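Local structure of pesticidial crystal protein CRY2AA (Bacillus thuringiensis serovar kurstaki, 1I5P) at residues 274-279 / 465-470; 373-378 / 413-418; 557-562 / 603-608; 562-567 / 594-599. The protein binds to midgut epithelial cells of dipteran and lepidopteran larvae and promotes their colloid-osmotic lysis, acting as an insecticidal toxin. All blocks are in the same frame, centred on the assembly; numbering follows the deposited sequence.

Contact 1 of 4, residues 274-279 / 465-470; sequences NLYASG and VSVHNR
Asn274 leans across to Val467 and Asn469 at one end of an antiparallel beta ladder, where strand 275-278 forms an edge of a three-stranded sheet in the middle domain, the beta prism of this toxin. From CB outward, each atom of Asn274 has a partner. Asn274 CB lies 3.7 Å from Val467 CG1, and the same methyl is 3.5 Å from Asn274 CG. Beyond it, Asn274 OD1 accepts a hydrogen bond of 2.7 Å from Asn469 ND2. The donor stands 42° above the carbonyl plane, and the two amides are turned 74° from each other. Asn274 ND2 makes a weak bond of 3.3 Å to Tyr276 OH, while Asn469 ND2 also serves Gly272 O, so a chain of polar groups closes this end of the ladder.

Farther along, Leu275 and His468 exchange backbone hydrogen bonds in both directions, as do Ala277 and Ser466. Between them, the Tyr276 and Val467 side chains run side by side, with Tyr276 CE2 3.8 Å from Val467 CG1; Leu242 of helix 238-259 also packs on this tyrosine. The other face carries Ala277, Ser466 and His468, where Asn416 packs. There Ala277 CB rests 3.5 Å from Ser466 OG, and this hydroxyl is also 2.7 Å from His468 NE2, a hydrogen bond in which either could be the donor.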
loop_
_atom_site.group_PDB
_atom_site.type_symbol
_atom_site.label_atom_id
_atom_site.label_comp_id
_atom_site.label_asym_id
_atom_site.label_seq_id
_atom_site.Cartn_x
_atom_site.Cartn_y
_atom_site.Cartn_z
ATOM N N ASN A 274 2.832 -0.279 -0.789
ATOM C CA ASN A 274 2.998 -1.006 -2.039
ATOM C C ASN A 274 2.645 -2.465 -1.833
ATOM O O ASN A 274 2.511 -2.932 -0.706
ATOM C CB ASN A 274 4.455 -0.969 -2.512
ATOM C CG ASN A 274 4.927 0.415 -2.896
ATOM O OD1 ASN A 274 4.219 1.171 -3.555
ATOM N ND2 ASN A 274 6.153 0.743 -2.496
ATOM N N LEU A 275 2.494 -3.172 -2.946
ATOM C CA LEU A 275 2.252 -4.609 -2.945
ATOM C C LEU A 275 3.332 -5.061 -3.919
ATOM O O LEU A 275 3.371 -4.586 -5.048
ATOM C CB LEU A 275 0.863 -4.957 -3.503
ATOM C CG LEU A 275 -0.369 -4.542 -2.691
ATOM C CD1 LEU A 275 -1.618 -5.060 -3.381
ATOM C CD2 LEU A 275 -0.275 -5.099 -1.275
ATOM N N TYR A 276 4.227 -5.942 -3.481
ATOM C CA TYR A 276 5.297 -6.413 -4.354
ATOM C C TYR A 276 5.026 -7.811 -4.860
ATOM O O TYR A 276 4.590 -8.681 -4.108
ATOM C CB TYR A 276 6.643 -6.421 -3.631
ATOM C CG TYR A 276 6.941 -5.156 -2.881
ATOM C CD1 TYR A 276 6.581 -5.015 -1.542
ATOM C CD2 TYR A 276 7.581 -4.090 -3.512
ATOM C CE1 TYR A 276 6.860 -3.837 -0.848
ATOM C CE2 TYR A 276 7.857 -2.912 -2.831
ATOM C CZ TYR A 276 7.500 -2.789 -1.506
ATOM O OH TYR A 276 7.795 -1.615 -0.849
ATOM N N ALA A 277 5.300 -8.017 -6.140
ATOM C CA ALA A 277 5.091 -9.312 -6.755
ATOM C C ALA A 277 6.360 -9.782 -7.446
ATOM O O ALA A 277 7.065 -8.990 -8.074
ATOM C CB ALA A 277 3.953 -9.231 -7.760
ATOM N N SER A 278 6.658 -11.068 -7.302
ATOM C CA SER A 278 7.815 -11.664 -7.955
ATOM C C SER A 278 7.291 -12.956 -8.567
ATOM O O SER A 278 6.197 -13.408 -8.226
ATOM C CB SER A 278 8.957 -11.938 -6.958
ATOM O OG SER A 278 8.685 -13.044 -6.112
ATOM N N GLY A 279 8.062 -13.553 -9.466
ATOM C CA GLY A 279 7.596 -14.759 -10.122
ATOM C C GLY A 279 7.716 -16.078 -9.385
ATOM O O GLY A 279 8.564 -16.252 -8.501
ATOM N N VAL A 465 10.610 -7.654 -10.320
ATOM C CA VAL A 465 9.606 -7.486 -9.285
ATOM C C VAL A 465 8.742 -6.287 -9.664
ATOM O O VAL A 465 9.263 -5.204 -9.943
ATOM C CB VAL A 465 10.285 -7.200 -7.921
ATOM C CG1 VAL A 465 9.245 -6.799 -6.874
ATOM C CG2 VAL A 465 11.080 -8.426 -7.472
ATOM N N SER A 466 7.427 -6.475 -9.697
ATOM C CA SER A 466 6.541 -5.362 -10.014
ATOM C C SER A 466 6.039 -4.751 -8.701
ATOM O O SER A 466 5.695 -5.467 -7.758
ATOM C CB SER A 466 5.370 -5.819 -10.901
ATOM O OG SER A 466 4.664 -6.909 -10.343
ATOM N N VAL A 467 6.044 -3.421 -8.645
ATOM C CA VAL A 467 5.614 -2.679 -7.465
ATOM C C VAL A 467 4.266 -2.038 -7.756
ATOM O O VAL A 467 4.161 -1.130 -8.586
ATOM C CB VAL A 467 6.627 -1.570 -7.108
ATOM C CG1 VAL A 467 6.297 -0.984 -5.746
ATOM C CG2 VAL A 467 8.047 -2.132 -7.123
ATOM N N HIS A 468 3.241 -2.512 -7.060
ATOM C CA HIS A 468 1.882 -2.025 -7.257
ATOM C C HIS A 468 1.446 -1.045 -6.174
ATOM O O HIS A 468 1.641 -1.284 -4.976
ATOM C CB HIS A 468 0.920 -3.214 -7.296
ATOM C CG HIS A 468 1.325 -4.278 -8.269
ATOM N ND1 HIS A 468 0.586 -4.588 -9.390
ATOM C CD2 HIS A 468 2.401 -5.102 -8.290
ATOM C CE1 HIS A 468 1.189 -5.556 -10.059
ATOM N NE2 HIS A 468 2.292 -5.885 -9.410
ATOM N N ASN A 469 0.852 0.063 -6.601
ATOM C CA ASN A 469 0.393 1.071 -5.663
ATOM C C ASN A 469 -0.826 1.777 -6.239
ATOM O O ASN A 469 -0.981 1.863 -7.462
ATOM C CB ASN A 469 1.526 2.071 -5.387
ATOM C CG ASN A 469 1.282 2.901 -4.146
ATOM O OD1 ASN A 469 0.485 3.838 -4.163
ATOM N ND2 ASN A 469 1.961 2.557 -3.055
ATOM N N ARG A 470 -1.685 2.279 -5.357
ATOM C CA ARG A 470 -2.888 2.981 -5.776
ATOM C C ARG A 470 -2.593 4.357 -6.365
ATOM O O ARG A 470 -3.399 4.892 -7.134
ATOM C CB ARG A 470 -3.837 3.148 -4.595
ATOM C CG ARG A 470 -4.552 1.879 -4.168
ATOM C CD ARG A 470 -5.651 2.209 -3.178
ATOM N NE ARG A 470 -6.707 1.199 -3.180
ATOM C CZ ARG A 470 -6.757 0.154 -2.363
ATOM N NH1 ARG A 470 -5.804 -0.031 -1.460
ATOM N NH2 ARG A 470 -7.764 -0.703 -2.446
#

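Contact 2 of 4, residues 373-378 / 413-418; sequences FVRSWL and GNSNYF
Arg375 lies flat on Tyr417 where the short strand 415-416 borders a four-stranded antiparallel sheet of the middle domain. On the far side of strand 373-377, Val374 and Arg375 both face Gln399 in a classic beta bulge.

Stacking comes first. The guanidinium and the tyrosine ring have centres 4.4 Å apart and planes 22° apart. The Arg375 chain bends at chi3 (-67°), which turns NE out of the line of the extended CB-CG-CD run, and the guanidinium beyond it lies on the ring. A CH-pi contact follows on the same face of the sheet, where Ser415 CB sits 3.7 Å from the centroid of the Trp377 five-membered ring, over its face.

Among the polar contacts, Arg375 NH1 donates to Ser415 OG at 2.7 Å, almost in the guanidinium plane, and also forms a salt bridge with Asp45. Backbone bonds run both ways between Ser376 and Asn416. Their side chains are joined too, Asn416 ND2 giving a 3.1 Å bond to Ser376 OG, which is also bonded to Ser466 of the neighbouring sheet.

Water completes the seam. One molecule joins Val374 O to Phe418 N; another accepts from Leu378 N and, at 2.9 Å, from Asn416 ND2.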
loop_
_atom_site.group_PDB
_atom_site.type_symbol
_atom_site.label_atom_id
_atom_site.label_comp_id
_atom_site.label_asym_id
_atom_site.label_seq_id
_atom_site.Cartn_x
_atom_site.Cartn_y
_atom_site.Cartn_z
ATOM N N PHE A 373 1.767 0.946 -16.631
ATOM C CA PHE A 373 1.764 -0.506 -16.543
ATOM C C PHE A 373 0.833 -0.862 -15.385
ATOM O O PHE A 373 0.780 -0.131 -14.392
ATOM C CB PHE A 373 3.171 -1.022 -16.235
ATOM C CG PHE A 373 4.121 -0.938 -17.395
ATOM C CD1 PHE A 373 5.234 -0.111 -17.339
ATOM C CD2 PHE A 373 3.916 -1.712 -18.537
ATOM C CE1 PHE A 373 6.134 -0.056 -18.399
ATOM C CE2 PHE A 373 4.808 -1.665 -19.603
ATOM C CZ PHE A 373 5.919 -0.837 -19.536
ATOM N N VAL A 374 0.096 -1.965 -15.508
ATOM C CA VAL A 374 -0.803 -2.396 -14.437
ATOM C C VAL A 374 -0.716 -3.899 -14.168
ATOM O O VAL A 374 -1.050 -4.362 -13.071
ATOM C CB VAL A 374 -2.289 -2.021 -14.744
ATOM C CG1 VAL A 374 -2.464 -0.511 -14.685
ATOM C CG2 VAL A 374 -2.710 -2.544 -16.117
ATOM N N ARG A 375 -0.239 -4.654 -15.151
ATOM C CA ARG A 375 -0.158 -6.100 -15.006
ATOM C C ARG A 375 1.203 -6.648 -15.430
ATOM O O ARG A 375 1.783 -6.188 -16.418
ATOM C CB ARG A 375 -1.275 -6.737 -15.840
ATOM C CG ARG A 375 -1.476 -8.227 -15.649
ATOM C CD ARG A 375 -2.610 -8.718 -16.543
ATOM N NE ARG A 375 -3.928 -8.202 -16.160
ATOM C CZ ARG A 375 -4.764 -8.819 -15.328
ATOM N NH1 ARG A 375 -4.417 -9.978 -14.781
ATOM N NH2 ARG A 375 -5.962 -8.299 -15.067
ATOM N N SER A 376 1.715 -7.627 -14.682
ATOM C CA SER A 376 3.008 -8.234 -15.003
ATOM C C SER A 376 2.981 -9.765 -14.937
ATOM O O SER A 376 2.149 -10.350 -14.246
ATOM C CB SER A 376 4.079 -7.724 -14.042
ATOM O OG SER A 376 3.816 -8.167 -12.718
ATOM N N TRP A 377 3.893 -10.391 -15.676
ATOM C CA TRP A 377 4.069 -11.847 -15.703
ATOM C C TRP A 377 5.540 -12.038 -15.343
ATOM O O TRP A 377 6.424 -11.598 -16.074
ATOM C CB TRP A 377 3.798 -12.410 -17.100
ATOM C CG TRP A 377 2.356 -12.366 -17.496
ATOM C CD1 TRP A 377 1.444 -13.375 -17.390
ATOM C CD2 TRP A 377 1.656 -11.248 -18.051
ATOM N NE1 TRP A 377 0.219 -12.957 -17.848
ATOM C CE2 TRP A 377 0.319 -11.656 -18.257
ATOM C CE3 TRP A 377 2.028 -9.939 -18.391
ATOM C CZ2 TRP A 377 -0.650 -10.799 -18.793
ATOM C CZ3 TRP A 377 1.065 -9.088 -18.924
ATOM C CH2 TRP A 377 -0.259 -9.523 -19.117
ATOM N N LEU A 378 5.804 -12.695 -14.218
ATOM C CA LEU A 378 7.172 -12.873 -13.757
ATOM C C LEU A 378 7.594 -14.315 -13.506
ATOM O O LEU A 378 8.732 -14.575 -13.103
ATOM C CB LEU A 378 7.354 -12.074 -12.469
ATOM C CG LEU A 378 6.855 -10.627 -12.521
ATOM C CD1 LEU A 378 6.711 -10.074 -11.107
ATOM C CD2 LEU A 378 7.826 -9.788 -13.342
ATOM N N GLY A 413 1.687 -18.137 -17.144
ATOM C CA GLY A 413 1.790 -18.325 -15.709
ATOM C C GLY A 413 0.939 -17.289 -15.003
ATOM O O GLY A 413 0.115 -16.636 -15.642
ATOM N N ASN A 414 1.123 -17.123 -13.698
ATOM C CA ASN A 414 0.333 -16.135 -12.961
ATOM C C ASN A 414 0.685 -14.716 -13.371
ATOM O O ASN A 414 1.859 -14.385 -13.543
ATOM C CB ASN A 414 0.575 -16.239 -11.453
ATOM C CG ASN A 414 0.114 -17.550 -10.861
ATOM O OD1 ASN A 414 -0.929 -18.078 -11.221
ATOM N ND2 ASN A 414 0.893 -18.069 -9.918
ATOM N N SER A 415 -0.331 -13.877 -13.525
ATOM C CA SER A 415 -0.094 -12.478 -13.849
ATOM C C SER A 415 -0.356 -11.746 -12.539
ATOM O O SER A 415 -1.187 -12.173 -11.734
ATOM C CB SER A 415 -1.051 -11.974 -14.936
ATOM O OG SER A 415 -2.311 -11.629 -14.395
ATOM N N ASN A 416 0.366 -10.654 -12.321
ATOM C CA ASN A 416 0.219 -9.880 -11.101
ATOM C C ASN A 416 -0.536 -8.597 -11.391
ATOM O O ASN A 416 -0.142 -7.804 -12.238
ATOM C CB ASN A 416 1.602 -9.594 -10.522
ATOM C CG ASN A 416 2.448 -10.849 -10.441
ATOM O OD1 ASN A 416 2.172 -11.741 -9.632
ATOM N ND2 ASN A 416 3.472 -10.939 -11.291
ATOM N N TYR A 417 -1.631 -8.405 -10.666
ATOM C CA TYR A 417 -2.476 -7.238 -10.861
ATOM C C TYR A 417 -3.475 -7.133 -9.715
ATOM O O TYR A 417 -3.914 -8.150 -9.179
ATOM C CB TYR A 417 -3.237 -7.390 -12.184
ATOM C CG TYR A 417 -4.393 -6.435 -12.353
ATOM C CD1 TYR A 417 -4.178 -5.122 -12.762
ATOM C CD2 TYR A 417 -5.706 -6.832 -12.062
ATOM C CE1 TYR A 417 -5.229 -4.222 -12.878
ATOM C CE2 TYR A 417 -6.767 -5.936 -12.173
ATOM C CZ TYR A 417 -6.519 -4.633 -12.578
ATOM O OH TYR A 417 -7.553 -3.728 -12.651
ATOM N N PHE A 418 -3.819 -5.908 -9.334
ATOM C CA PHE A 418 -4.799 -5.673 -8.276
ATOM C C PHE A 418 -5.655 -4.481 -8.697
ATOM O O PHE A 418 -5.121 -3.475 -9.161
ATOM C CB PHE A 418 -4.106 -5.372 -6.939
ATOM C CG PHE A 418 -3.097 -6.409 -6.527
ATOM C CD1 PHE A 418 -1.767 -6.303 -6.927
ATOM C CD2 PHE A 418 -3.478 -7.501 -5.750
ATOM C CE1 PHE A 418 -0.822 -7.269 -6.557
ATOM C CE2 PHE A 418 -2.550 -8.474 -5.375
ATOM C CZ PHE A 418 -1.217 -8.358 -5.780
HETATM O O HOH W 1 -1.842 -3.656 -10.536
HETATM O O HOH W 2 4.154 -13.652 -12.175
#

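Contact 3 of 4, residues 557-562 / 603-608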
loop_
_atom_site.group_PDB
_atom_site.type_symbol
_atom_site.label_atom_id
_atom_site.label_comp_id
_atom_site.label_asym_id
_atom_site.label_seq_id
_atom_site.Cartn_x
_atom_site.Cartn_y
_atom_site.Cartn_z
ATOM N N ILE A 557 11.451 21.251 12.877
ATOM C CA ILE A 557 10.907 21.226 11.530
ATOM C C ILE A 557 10.731 22.632 10.969
ATOM O O ILE A 557 10.142 23.500 11.613
ATOM C CB ILE A 557 9.536 20.516 11.494
ATOM C CG1 ILE A 557 9.644 19.118 12.104
ATOM C CG2 ILE A 557 9.053 20.397 10.055
ATOM C CD1 ILE A 557 8.318 18.399 12.213
ATOM N N ARG A 558 11.255 22.849 9.769
ATOM C CA ARG A 558 11.136 24.136 9.094
ATOM C C ARG A 558 10.469 23.907 7.744
ATOM O O ARG A 558 11.048 23.301 6.839
ATOM C CB ARG A 558 12.511 24.781 8.902
ATOM C CG ARG A 558 13.110 25.354 10.187
ATOM C CD ARG A 558 14.482 25.967 9.936
ATOM N NE ARG A 558 14.978 26.704 11.099
ATOM C CZ ARG A 558 15.396 26.145 12.230
ATOM N NH1 ARG A 558 15.389 24.826 12.370
ATOM N NH2 ARG A 558 15.824 26.912 13.225
ATOM N N VAL A 559 9.237 24.384 7.626
ATOM C CA VAL A 559 8.475 24.226 6.400
ATOM C C VAL A 559 8.403 25.542 5.642
ATOM O O VAL A 559 8.037 26.574 6.199
ATOM C CB VAL A 559 7.041 23.738 6.700
ATOM C CG1 VAL A 559 6.265 23.574 5.406
ATOM C CG2 VAL A 559 7.093 22.425 7.464
ATOM N N THR A 560 8.759 25.495 4.366
ATOM C CA THR A 560 8.722 26.679 3.533
ATOM C C THR A 560 7.773 26.437 2.372
ATOM O O THR A 560 7.960 25.510 1.576
ATOM C CB THR A 560 10.120 27.030 2.995
ATOM O OG1 THR A 560 11.028 27.161 4.095
ATOM C CG2 THR A 560 10.084 28.346 2.230
ATOM N N ILE A 561 6.747 27.277 2.294
ATOM C CA ILE A 561 5.743 27.188 1.249
ATOM C C ILE A 561 5.017 28.532 1.168
ATOM O O ILE A 561 4.752 29.157 2.194
ATOM C CB ILE A 561 4.739 26.050 1.563
ATOM C CG1 ILE A 561 3.719 25.917 0.434
ATOM C CG2 ILE A 561 4.064 26.300 2.909
ATOM C CD1 ILE A 561 2.872 24.662 0.541
ATOM N N ASN A 562 4.717 28.984 -0.048
ATOM C CA ASN A 562 4.031 30.260 -0.242
ATOM C C ASN A 562 4.880 31.412 0.287
ATOM O O ASN A 562 4.351 32.439 0.710
ATOM C CB ASN A 562 2.691 30.265 0.502
ATOM C CG ASN A 562 1.733 29.189 0.010
ATOM O OD1 ASN A 562 0.922 28.670 0.783
ATOM N ND2 ASN A 562 1.805 28.867 -1.274
ATOM N N VAL A 603 3.051 24.275 -6.781
ATOM C CA VAL A 603 3.515 24.747 -5.486
ATOM C C VAL A 603 4.589 23.843 -4.899
ATOM O O VAL A 603 4.454 22.623 -4.907
ATOM C CB VAL A 603 2.343 24.815 -4.498
ATOM C CG1 VAL A 603 2.796 25.426 -3.192
ATOM C CG2 VAL A 603 1.202 25.604 -5.117
ATOM N N THR A 604 5.662 24.443 -4.391
ATOM C CA THR A 604 6.733 23.660 -3.790
ATOM C C THR A 604 6.585 23.676 -2.273
ATOM O O THR A 604 6.257 24.701 -1.676
ATOM C CB THR A 604 8.135 24.212 -4.146
ATOM O OG1 THR A 604 8.280 25.531 -3.608
ATOM C CG2 THR A 604 8.331 24.251 -5.651
ATOM N N LEU A 605 6.812 22.521 -1.661
ATOM C CA LEU A 605 6.727 22.377 -0.217
ATOM C C LEU A 605 8.074 21.872 0.260
ATOM O O LEU A 605 8.446 20.731 -0.028
ATOM C CB LEU A 605 5.642 21.363 0.163
ATOM C CG LEU A 605 5.668 20.840 1.606
ATOM C CD1 LEU A 605 5.396 21.979 2.579
ATOM C CD2 LEU A 605 4.631 19.735 1.773
ATOM N N ASP A 606 8.816 22.714 0.968
ATOM C CA ASP A 606 10.121 22.309 1.473
ATOM C C ASP A 606 10.044 21.969 2.948
ATOM O O ASP A 606 9.602 22.774 3.765
ATOM C CB ASP A 606 11.160 23.411 1.243
ATOM C CG ASP A 606 11.437 23.654 -0.224
ATOM O OD1 ASP A 606 11.505 22.668 -0.987
ATOM O OD2 ASP A 606 11.596 24.833 -0.614
ATOM N N ILE A 607 10.459 20.753 3.274
ATOM C CA ILE A 607 10.454 20.287 4.650
ATOM C C ILE A 607 11.893 20.069 5.105
ATOM O O ILE A 607 12.557 19.124 4.674
ATOM C CB ILE A 607 9.653 18.972 4.784
ATOM C CG1 ILE A 607 8.216 19.187 4.284
ATOM C CG2 ILE A 607 9.640 18.515 6.228
ATOM C CD1 ILE A 607 7.312 17.959 4.387
ATOM N N ASN A 608 12.375 20.961 5.965
ATOM C CA ASN A 608 13.734 20.875 6.481
ATOM C C ASN A 608 13.730 20.390 7.920
ATOM O O ASN A 608 12.995 20.901 8.764
ATOM C CB ASN A 608 14.429 22.233 6.376
ATOM C CG ASN A 608 15.781 22.253 7.068
ATOM O OD1 ASN A 608 15.871 22.457 8.280
ATOM N ND2 ASN A 608 16.838 22.026 6.303
HETATM O O HOH W 3 14.770 22.509 10.755
HETATM O O HOH W 4 8.831 25.963 -0.981
HETATM O O HOH W 5 5.762 27.417 -2.277
#
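Arg558 with Asn608 and Thr560 with Asp606 are hydrogen-bonded pairs of an antiparallel ladder whose strands, 557-561 and 603-608, run 166° apart, with Val559 and Ile607 as the non-hydrogen-bonded pair between them. The four backbone bonds are nearly straight, the shortest including Arg558 N to Asn608 O at 2.8 Å.

The two strands are neighbours in one sheet of the C-terminal domain, the lectin-like jelly-roll sandwich, and each of its faces has its own chemistry. On the face that bears Val559 and Ile607, branched side chains meet across the ladder. Val559 CG1, anti to the backbone N (chi1 -180°), comes to 3.4 Å from Leu605 CD1, tighter than a usual carbon contact. Ile561 and Val603 cross obliquely, with CG1 of each 3.8 Å apart. Leu545 and Ile622 of the facing sheet cover Leu605, and Ile592 packs on Val559.

The face of Arg558, Thr560, Asp606 and Asn608 is polar and partly hydrated. Arg558 and Asn608 lie side by side, and a water accepts from Arg558 NH1 and lies 2.7 Å from Asn608 OD1. A second water sits 2.7 Å from Thr560 O and also within reach of Asp606 OD2 and Thr604 OG1. Asp606 has a stronger partner in the salt bridge with Arg533, while Asn608 ND2 is bonded to Asn529. The ladder thus joins an oily interior to a wet exterior: the carboxylate of Asp606 probably stays ionised, held by an arginine and close to water, while the hydrocarbon branches are screened by the second sheet.

Contact 4 of 4, residues 562-567 / 594-599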
loop_
_atom_site.group_PDB
_atom_site.type_symbol
_atom_site.label_atom_id
_atom_site.label_comp_id
_atom_site.label_asym_id
_atom_site.label_seq_id
_atom_site.Cartn_x
_atom_site.Cartn_y
_atom_site.Cartn_z
ATOM N N ASN A 562 4.717 28.984 -0.048
ATOM C CA ASN A 562 4.031 30.260 -0.242
ATOM C C ASN A 562 4.880 31.412 0.287
ATOM O O ASN A 562 4.351 32.439 0.710
ATOM C CB ASN A 562 2.691 30.265 0.502
ATOM C CG ASN A 562 1.733 29.189 0.010
ATOM O OD1 ASN A 562 0.922 28.670 0.783
ATOM N ND2 ASN A 562 1.805 28.867 -1.274
ATOM N N GLY A 563 6.196 31.241 0.272
ATOM C CA GLY A 563 7.067 32.287 0.773
ATOM C C GLY A 563 6.981 32.400 2.285
ATOM O O GLY A 563 7.568 33.302 2.882
ATOM N N ARG A 564 6.246 31.484 2.908
ATOM C CA ARG A 564 6.097 31.485 4.359
ATOM C C ARG A 564 6.993 30.406 4.965
ATOM O O ARG A 564 7.131 29.314 4.408
ATOM C CB ARG A 564 4.642 31.203 4.752
ATOM C CG ARG A 564 3.591 31.980 3.966
ATOM C CD ARG A 564 2.193 31.623 4.469
ATOM N NE ARG A 564 1.139 31.953 3.511
ATOM C CZ ARG A 564 -0.131 31.576 3.637
ATOM N NH1 ARG A 564 -0.517 30.853 4.682
ATOM N NH2 ARG A 564 -1.020 31.911 2.712
ATOM N N VAL A 565 7.598 30.712 6.108
ATOM C CA VAL A 565 8.462 29.751 6.779
ATOM C C VAL A 565 7.890 29.408 8.146
ATOM O O VAL A 565 7.833 30.259 9.031
ATOM C CB VAL A 565 9.884 30.310 6.981
ATOM C CG1 VAL A 565 10.791 29.228 7.549
ATOM C CG2 VAL A 565 10.429 30.830 5.664
ATOM N N TYR A 566 7.455 28.164 8.316
ATOM C CA TYR A 566 6.906 27.734 9.593
ATOM C C TYR A 566 7.949 26.906 10.328
ATOM O O TYR A 566 8.537 25.985 9.761
ATOM C CB TYR A 566 5.644 26.894 9.393
ATOM C CG TYR A 566 4.551 27.581 8.609
ATOM C CD1 TYR A 566 4.564 27.586 7.215
ATOM C CD2 TYR A 566 3.497 28.215 9.260
ATOM C CE1 TYR A 566 3.549 28.202 6.486
ATOM C CE2 TYR A 566 2.476 28.838 8.541
ATOM C CZ TYR A 566 2.510 28.825 7.158
ATOM O OH TYR A 566 1.504 29.441 6.455
ATOM N N THR A 567 8.170 27.235 11.595
ATOM C CA THR A 567 9.147 26.519 12.399
ATOM C C THR A 567 8.502 25.867 13.615
ATOM O O THR A 567 7.858 26.532 14.422
ATOM C CB THR A 567 10.266 27.465 12.877
ATOM O OG1 THR A 567 10.854 28.115 11.746
ATOM C CG2 THR A 567 11.341 26.689 13.621
ATOM N N ASN A 594 -1.652 27.053 8.277
ATOM C CA ASN A 594 -2.481 27.239 7.103
ATOM C C ASN A 594 -1.649 27.532 5.858
ATOM O O ASN A 594 -0.726 28.343 5.893
ATOM C CB ASN A 594 -3.470 28.375 7.356
ATOM C CG ASN A 594 -4.310 28.693 6.141
ATOM O OD1 ASN A 594 -3.901 29.467 5.273
ATOM N ND2 ASN A 594 -5.489 28.088 6.063
ATOM N N ILE A 595 -1.976 26.858 4.761
ATOM C CA ILE A 595 -1.264 27.057 3.516
ATOM C C ILE A 595 -2.251 27.172 2.365
ATOM O O ILE A 595 -3.398 26.734 2.471
ATOM C CB ILE A 595 -0.263 25.894 3.237
ATOM C CG1 ILE A 595 -1.008 24.606 2.879
ATOM C CG2 ILE A 595 0.625 25.677 4.448
ATOM C CD1 ILE A 595 -1.276 24.444 1.390
ATOM N N VAL A 596 -1.799 27.765 1.263
ATOM C CA VAL A 596 -2.644 27.938 0.091
ATOM C C VAL A 596 -2.135 27.106 -1.077
ATOM O O VAL A 596 -0.998 27.272 -1.512
ATOM C CB VAL A 596 -2.684 29.408 -0.371
ATOM C CG1 VAL A 596 -3.816 29.597 -1.384
ATOM C CG2 VAL A 596 -2.868 30.334 0.824
ATOM N N ALA A 597 -2.976 26.205 -1.576
ATOM C CA ALA A 597 -2.614 25.371 -2.719
ATOM C C ALA A 597 -2.967 26.160 -3.980
ATOM O O ALA A 597 -3.934 25.839 -4.675
ATOM C CB ALA A 597 -3.387 24.055 -2.684
ATOM N N SER A 598 -2.178 27.200 -4.250
ATOM C CA SER A 598 -2.366 28.077 -5.405
ATOM C C SER A 598 -2.951 27.350 -6.615
ATOM O O SER A 598 -2.421 26.328 -7.049
ATOM C CB SER A 598 -1.030 28.719 -5.780
ATOM O OG SER A 598 -0.424 29.305 -4.639
ATOM N N ASP A 599 -4.040 27.886 -7.163
ATOM C CA ASP A 599 -4.718 27.277 -8.308
ATOM C C ASP A 599 -3.866 27.248 -9.580
ATOM O O ASP A 599 -3.124 28.187 -9.863
ATOM C CB ASP A 599 -6.024 28.015 -8.591
ATOM C CG ASP A 599 -7.094 27.109 -9.168
ATOM O OD1 ASP A 599 -6.760 25.995 -9.625
ATOM O OD2 ASP A 599 -8.274 27.515 -9.164
#
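Asn562 meets Val596 because chi1 of -61° sets its CG anti to the carbonyl carbon, beside the backbone N, from where the amide points at strand 594-597. Arg564 instead stays extended from CG to NE (chi3 -161°), carrying its guanidinium beside Asn594 and Val596.

The Asn562 amide holds the backbone of Val596 through both of its polar atoms. Val596 N donates to Asn562 OD1 at 2.9 Å, a nearly straight bond, its donor 22° off the plane of the Asn562 carbonyl, and Asn562 ND2 returns a bond of 3.2 Å to Val596 O. One side chain thereby satisfies both the N-H and the C=O of a single residue, much as a neighbouring strand would.

Asn562 and Gly563 both have positive phi and form the two-residue turn of a beta hairpin, its backbone angles fitting type I', between strands 555-561 and 564-571. Strand 585-597 belongs to the opposite sheet of the jelly-roll sandwich, and the axes of the short segments approach only to 9.8 Å, so side chains must bridge the gap at this margin.

Beyond the turn, Arg564 NH1 donates to Tyr566 OH at 3.0 Å, close to the guanidinium plane, and this ties the two long side chains together. Asn594 O lies near both: 2.8 Å from Arg564 NH1, at an angle too poor for a hydrogen bond, and 2.5 Å from Tyr566 OH, a distance short enough to be doubtful. Apolar contact is slight, with Tyr566 CE1 4.4 Å from Ile595 CG2; the same methyl also packs on Ile561, and Leu545 touches the isoleucine as well.

Contacts 1 and 2 belong to the middle domain and contacts 3 and 4 to the C-terminal sandwich; the centres of contacts 1 and 3 are 31 Å apart. Contact 1 is the buried one, and it touches contact 2, where Leu378 CD1 comes to 3.2 Å from Ala277 O. Contact 2, only partly buried, adds arginine-tyrosine stacking and bridging water. In the sandwich, contact 3 joins neighbouring strands within one sheet, whereas contact 4 reaches from that sheet to the facing one. They share Asn562 and the hairpin of strands 555-561 and 564-571. Backbone bonds carry contacts 1 and 3; at the surface, contact 4 relies on one side-chain amide that bonds to a strand's backbone.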